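Local coordinates for protein putative dehydrogenase (Pseudomonas fluorescens, PDB 6UUG) that oxidises methanesulfinate as the monooxygenase MsuC of a two-component flavin-dependent system in bacterial sulfur assimilation, at residues T46-G54 and S373-N382. Numbering follows the deposited sequence.
Sequences TAVERDERG and SLRLDRHWRN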
loop_
_atom_site.group_PDB
_atom_site.type_symbol
_atom_site.label_atom_id
_atom_site.label_comp_id
_atom_site.label_asym_id
_atom_site.label_seq_id
_atom_site.Cartn_x
_atom_site.Cartn_y
_atom_site.Cartn_z
ATOM N N THR A 46 7.251 -26.907 -22.346
ATOM C CA THR A 46 7.239 -27.883 -21.262
ATOM C C THR A 46 7.367 -27.256 -19.879
ATOM O O THR A 46 7.470 -27.990 -18.893
ATOM C CB THR A 46 8.375 -28.895 -21.455
ATOM O OG1 THR A 46 9.634 -28.208 -21.395
ATOM C CG2 THR A 46 8.260 -29.590 -22.803
ATOM N N ALA A 47 7.388 -25.924 -19.780
ATOM C CA ALA A 47 7.696 -25.271 -18.509
ATOM C C ALA A 47 6.687 -25.637 -17.424
ATOM O O ALA A 47 7.067 -25.873 -16.269
ATOM C CB ALA A 47 7.749 -23.753 -18.701
ATOM N N VAL A 48 5.400 -25.678 -17.767
ATOM C CA VAL A 48 4.375 -25.949 -16.761
ATOM C C VAL A 48 4.504 -27.375 -16.232
ATOM O O VAL A 48 4.451 -27.608 -15.018
ATOM C CB VAL A 48 2.975 -25.677 -17.342
ATOM C CG1 VAL A 48 1.892 -26.131 -16.381
ATOM C CG2 VAL A 48 2.824 -24.195 -17.652
ATOM N N GLU A 49 4.689 -28.348 -17.134
ATOM C CA GLU A 49 4.845 -29.737 -16.708
ATOM C C GLU A 49 6.105 -29.931 -15.872
ATOM O O GLU A 49 6.120 -30.735 -14.934
ATOM C CB GLU A 49 4.870 -30.659 -17.932
ATOM N N ARG A 50 7.181 -29.212 -16.202
ATOM C CA ARG A 50 8.427 -29.392 -15.467
ATOM C C ARG A 50 8.404 -28.689 -14.112
ATOM O O ARG A 50 9.130 -29.099 -13.198
ATOM C CB ARG A 50 9.613 -28.902 -16.313
ATOM C CG ARG A 50 9.860 -29.750 -17.559
ATOM C CD ARG A 50 11.114 -29.332 -18.313
ATOM N NE ARG A 50 10.912 -28.111 -19.090
ATOM C CZ ARG A 50 11.369 -26.912 -18.732
ATOM N NH1 ARG A 50 12.070 -26.771 -17.617
ATOM N NH2 ARG A 50 11.138 -25.859 -19.500
ATOM N N ASP A 51 7.605 -27.624 -13.967
ATOM C CA ASP A 51 7.421 -27.023 -12.649
ATOM C C ASP A 51 6.797 -28.026 -11.683
ATOM O O ASP A 51 7.164 -28.078 -10.505
ATOM C CB ASP A 51 6.556 -25.766 -12.766
ATOM C CG ASP A 51 6.170 -25.192 -11.416
ATOM O OD1 ASP A 51 7.026 -24.548 -10.771
ATOM O OD2 ASP A 51 5.005 -25.390 -11.006
ATOM N N GLU A 52 5.875 -28.852 -12.182
ATOM C CA GLU A 52 5.288 -29.911 -11.365
ATOM C C GLU A 52 6.298 -31.022 -11.090
ATOM O O GLU A 52 6.447 -31.471 -9.947
ATOM C CB GLU A 52 4.048 -30.473 -12.064
ATOM C CG GLU A 52 3.519 -31.766 -11.449
ATOM C CD GLU A 52 2.475 -32.441 -12.320
ATOM O OE1 GLU A 52 2.167 -31.902 -13.405
ATOM O OE2 GLU A 52 1.964 -33.511 -11.921
ATOM N N ARG A 53 7.015 -31.463 -12.129
ATOM C CA ARG A 53 7.902 -32.616 -11.994
ATOM C C ARG A 53 9.085 -32.322 -11.079
ATOM O O ARG A 53 9.482 -33.177 -10.279
ATOM C CB ARG A 53 8.391 -33.060 -13.373
ATOM C CG ARG A 53 9.614 -33.973 -13.339
ATOM C CD ARG A 53 9.690 -34.884 -14.556
ATOM N NE ARG A 53 10.227 -34.220 -15.742
ATOM C CZ ARG A 53 9.487 -33.683 -16.708
ATOM N NH1 ARG A 53 8.161 -33.725 -16.636
ATOM N NH2 ARG A 53 10.073 -33.106 -17.751
ATOM N N GLY A 54 9.660 -31.124 -11.174
ATOM C CA GLY A 54 10.875 -30.875 -10.423
ATOM C C GLY A 54 12.041 -31.658 -11.019
ATOM O O GLY A 54 12.022 -32.085 -12.178
ATOM N N SER A 373 -3.791 -27.105 -14.282
ATOM C CA SER A 373 -3.091 -27.374 -15.534
ATOM C C SER A 373 -2.312 -26.165 -16.025
ATOM O O SER A 373 -1.363 -26.325 -16.800
ATOM C CB SER A 373 -4.082 -27.812 -16.613
ATOM O OG SER A 373 -4.868 -26.716 -17.053
ATOM N N LEU A 374 -2.697 -24.963 -15.596
ATOM C CA LEU A 374 -2.052 -23.733 -16.026
ATOM C C LEU A 374 -0.885 -23.338 -15.134
ATOM O O LEU A 374 0.059 -22.703 -15.625
ATOM C CB LEU A 374 -3.075 -22.592 -16.057
ATOM C CG LEU A 374 -4.319 -22.795 -16.922
ATOM C CD1 LEU A 374 -5.323 -21.680 -16.679
ATOM C CD2 LEU A 374 -3.914 -22.835 -18.384
ATOM N N ARG A 375 -0.929 -23.713 -13.850
ATOM C CA ARG A 375 0.075 -23.343 -12.838
ATOM C C ARG A 375 0.491 -21.876 -12.971
ATOM O O ARG A 375 1.673 -21.522 -12.951
ATOM C CB ARG A 375 1.290 -24.270 -12.909
ATOM C CG ARG A 375 0.911 -25.746 -12.798
ATOM C CD ARG A 375 2.090 -26.682 -12.919
ATOM N NE ARG A 375 2.902 -26.672 -11.711
ATOM C CZ ARG A 375 2.613 -27.361 -10.613
ATOM N NH1 ARG A 375 1.523 -28.119 -10.568
ATOM N NH2 ARG A 375 3.415 -27.283 -9.559
ATOM N N LEU A 376 -0.513 -21.010 -13.104
ATOM C CA LEU A 376 -0.248 -19.581 -13.232
ATOM C C LEU A 376 0.367 -18.999 -11.962
ATOM O O LEU A 376 1.018 -17.948 -12.025
ATOM C CB LEU A 376 -1.546 -18.857 -13.600
ATOM C CG LEU A 376 -1.522 -17.381 -13.975
ATOM C CD1 LEU A 376 -0.571 -17.099 -15.138
ATOM C CD2 LEU A 376 -2.939 -16.944 -14.311
ATOM N N ASP A 377 0.210 -19.682 -10.822
ATOM C CA ASP A 377 0.841 -19.282 -9.570
ATOM C C ASP A 377 2.333 -19.564 -9.531
ATOM O O ASP A 377 2.986 -19.156 -8.564
ATOM C CB ASP A 377 0.178 -20.008 -8.386
ATOM C CG ASP A 377 0.387 -21.517 -8.437
ATOM O OD1 ASP A 377 0.257 -22.087 -9.539
ATOM O OD2 ASP A 377 0.694 -22.145 -7.385
ATOM N N ARG A 378 2.890 -20.263 -10.529
ATOM C CA ARG A 378 4.313 -20.599 -10.473
ATOM C C ARG A 378 5.188 -19.344 -10.467
ATOM O O ARG A 378 6.229 -19.322 -9.797
ATOM C CB ARG A 378 4.691 -21.534 -11.636
ATOM C CG ARG A 378 4.785 -20.889 -13.027
ATOM C CD ARG A 378 4.884 -21.950 -14.134
ATOM N NE ARG A 378 5.045 -21.338 -15.456
ATOM C CZ ARG A 378 4.051 -20.768 -16.130
ATOM N NH1 ARG A 378 2.823 -20.740 -15.616
ATOM N NH2 ARG A 378 4.274 -20.224 -17.321
ATOM N N HIS A 379 4.774 -18.287 -11.168
ATOM C CA HIS A 379 5.544 -17.046 -11.132
ATOM C C HIS A 379 5.602 -16.496 -9.714
ATOM O O HIS A 379 6.680 -16.184 -9.207
ATOM C CB HIS A 379 4.938 -16.001 -12.069
ATOM C CG HIS A 379 4.705 -16.496 -13.465
ATOM N ND1 HIS A 379 5.736 -16.791 -14.331
ATOM C CD2 HIS A 379 3.558 -16.722 -14.149
ATOM C CE1 HIS A 379 5.233 -17.190 -15.487
ATOM N NE2 HIS A 379 3.914 -17.162 -15.402
ATOM N N TRP A 380 4.445 -16.381 -9.052
ATOM C CA TRP A 380 4.448 -15.908 -7.667
ATOM C C TRP A 380 5.301 -16.819 -6.781
ATOM O O TRP A 380 6.116 -16.337 -5.987
ATOM C CB TRP A 380 3.009 -15.807 -7.122
ATOM C CG TRP A 380 2.940 -15.169 -5.731
ATOM C CD1 TRP A 380 2.785 -13.837 -5.434
ATOM C CD2 TRP A 380 3.042 -15.850 -4.470
ATOM N NE1 TRP A 380 2.789 -13.654 -4.059
ATOM C CE2 TRP A 380 2.949 -14.871 -3.449
ATOM C CE3 TRP A 380 3.199 -17.191 -4.103
ATOM C CZ2 TRP A 380 2.987 -15.201 -2.080
ATOM C CZ3 TRP A 380 3.235 -17.519 -2.732
ATOM C CH2 TRP A 380 3.156 -16.517 -1.748
ATOM N N ARG A 381 5.131 -18.146 -6.899
ATOM C CA ARG A 381 5.887 -19.053 -6.026
ATOM C C ARG A 381 7.389 -18.926 -6.245
ATOM O O ARG A 381 8.175 -18.968 -5.287
ATOM C CB ARG A 381 5.473 -20.506 -6.260
ATOM C CG ARG A 381 4.142 -20.868 -5.668
ATOM C CD ARG A 381 3.925 -22.370 -5.792
ATOM N NE ARG A 381 3.466 -22.761 -7.121
ATOM C CZ ARG A 381 4.205 -23.370 -8.047
ATOM N NH1 ARG A 381 5.484 -23.669 -7.826
ATOM N NH2 ARG A 381 3.652 -23.691 -9.211
ATOM N N ASN A 382 7.804 -18.827 -7.505
ATOM C CA ASN A 382 9.226 -18.689 -7.807
ATOM C C ASN A 382 9.779 -17.397 -7.224
ATOM O O ASN A 382 10.851 -17.380 -6.608
ATOM C CB ASN A 382 9.433 -18.725 -9.325
ATOM C CG ASN A 382 9.209 -20.108 -9.910
ATOM O OD1 ASN A 382 9.277 -21.107 -9.197
ATOM N ND2 ASN A 382 8.953 -20.170 -11.216
HETATM O O HOH W 1 9.435 -23.882 -9.667
HETATM O O HOH W 2 8.574 -22.788 -12.647
#
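R375 reaches D51 on helix 32-53 from the turn that leads into helix 378-386, and its side chain meets a different group at nearly every step. CB and CG cross V48 CG1 at a slant, with R375 CG 3.7 Å from that methyl. At CD the nearest atom across the contact is the carbonyl oxygen V48 O, 3.3 Å away. A bend at chi3 (74°) then turns the guanidinium side-on to D51, where NE and NH2 both donate to the same oxygen: R375 NE donates at 2.6 Å to D51 OD2, on that oxygen's anti lone pair, while NH2 arrives from above the carboxylate plane. E52 CB lies over the centre of one face of the R375 guanidinium, 3.7 Å above the plane. OD2 stays in the guanidinium plane, but the carboxylate is turned 49° from it, and both nitrogens go to one oxygen, not one to each. A leucine in place of R375 would probably take away two of the three strong bonds to D51 OD2, leaving R381 to hold the buried carboxylate.

That third bond comes from R381 NH2 at 2.8 Å from D51 OD2, on the syn side but somewhat out of the carboxylate plane, and fairly straight (165°). R381 in turn is fixed by NE donating to D377 OD2, and its NH1 has its main partner in the carbonyl of I211. The other oxygen, D51 OD1, accepts from two waters that both continue to the side-chain amide of N382, itself bonded to Q213 N. D51, R375, D377 and R381 form a salt-bridge network joining the N-terminal and C-terminal helical regions of an acyl-CoA dehydrogenase-type fold.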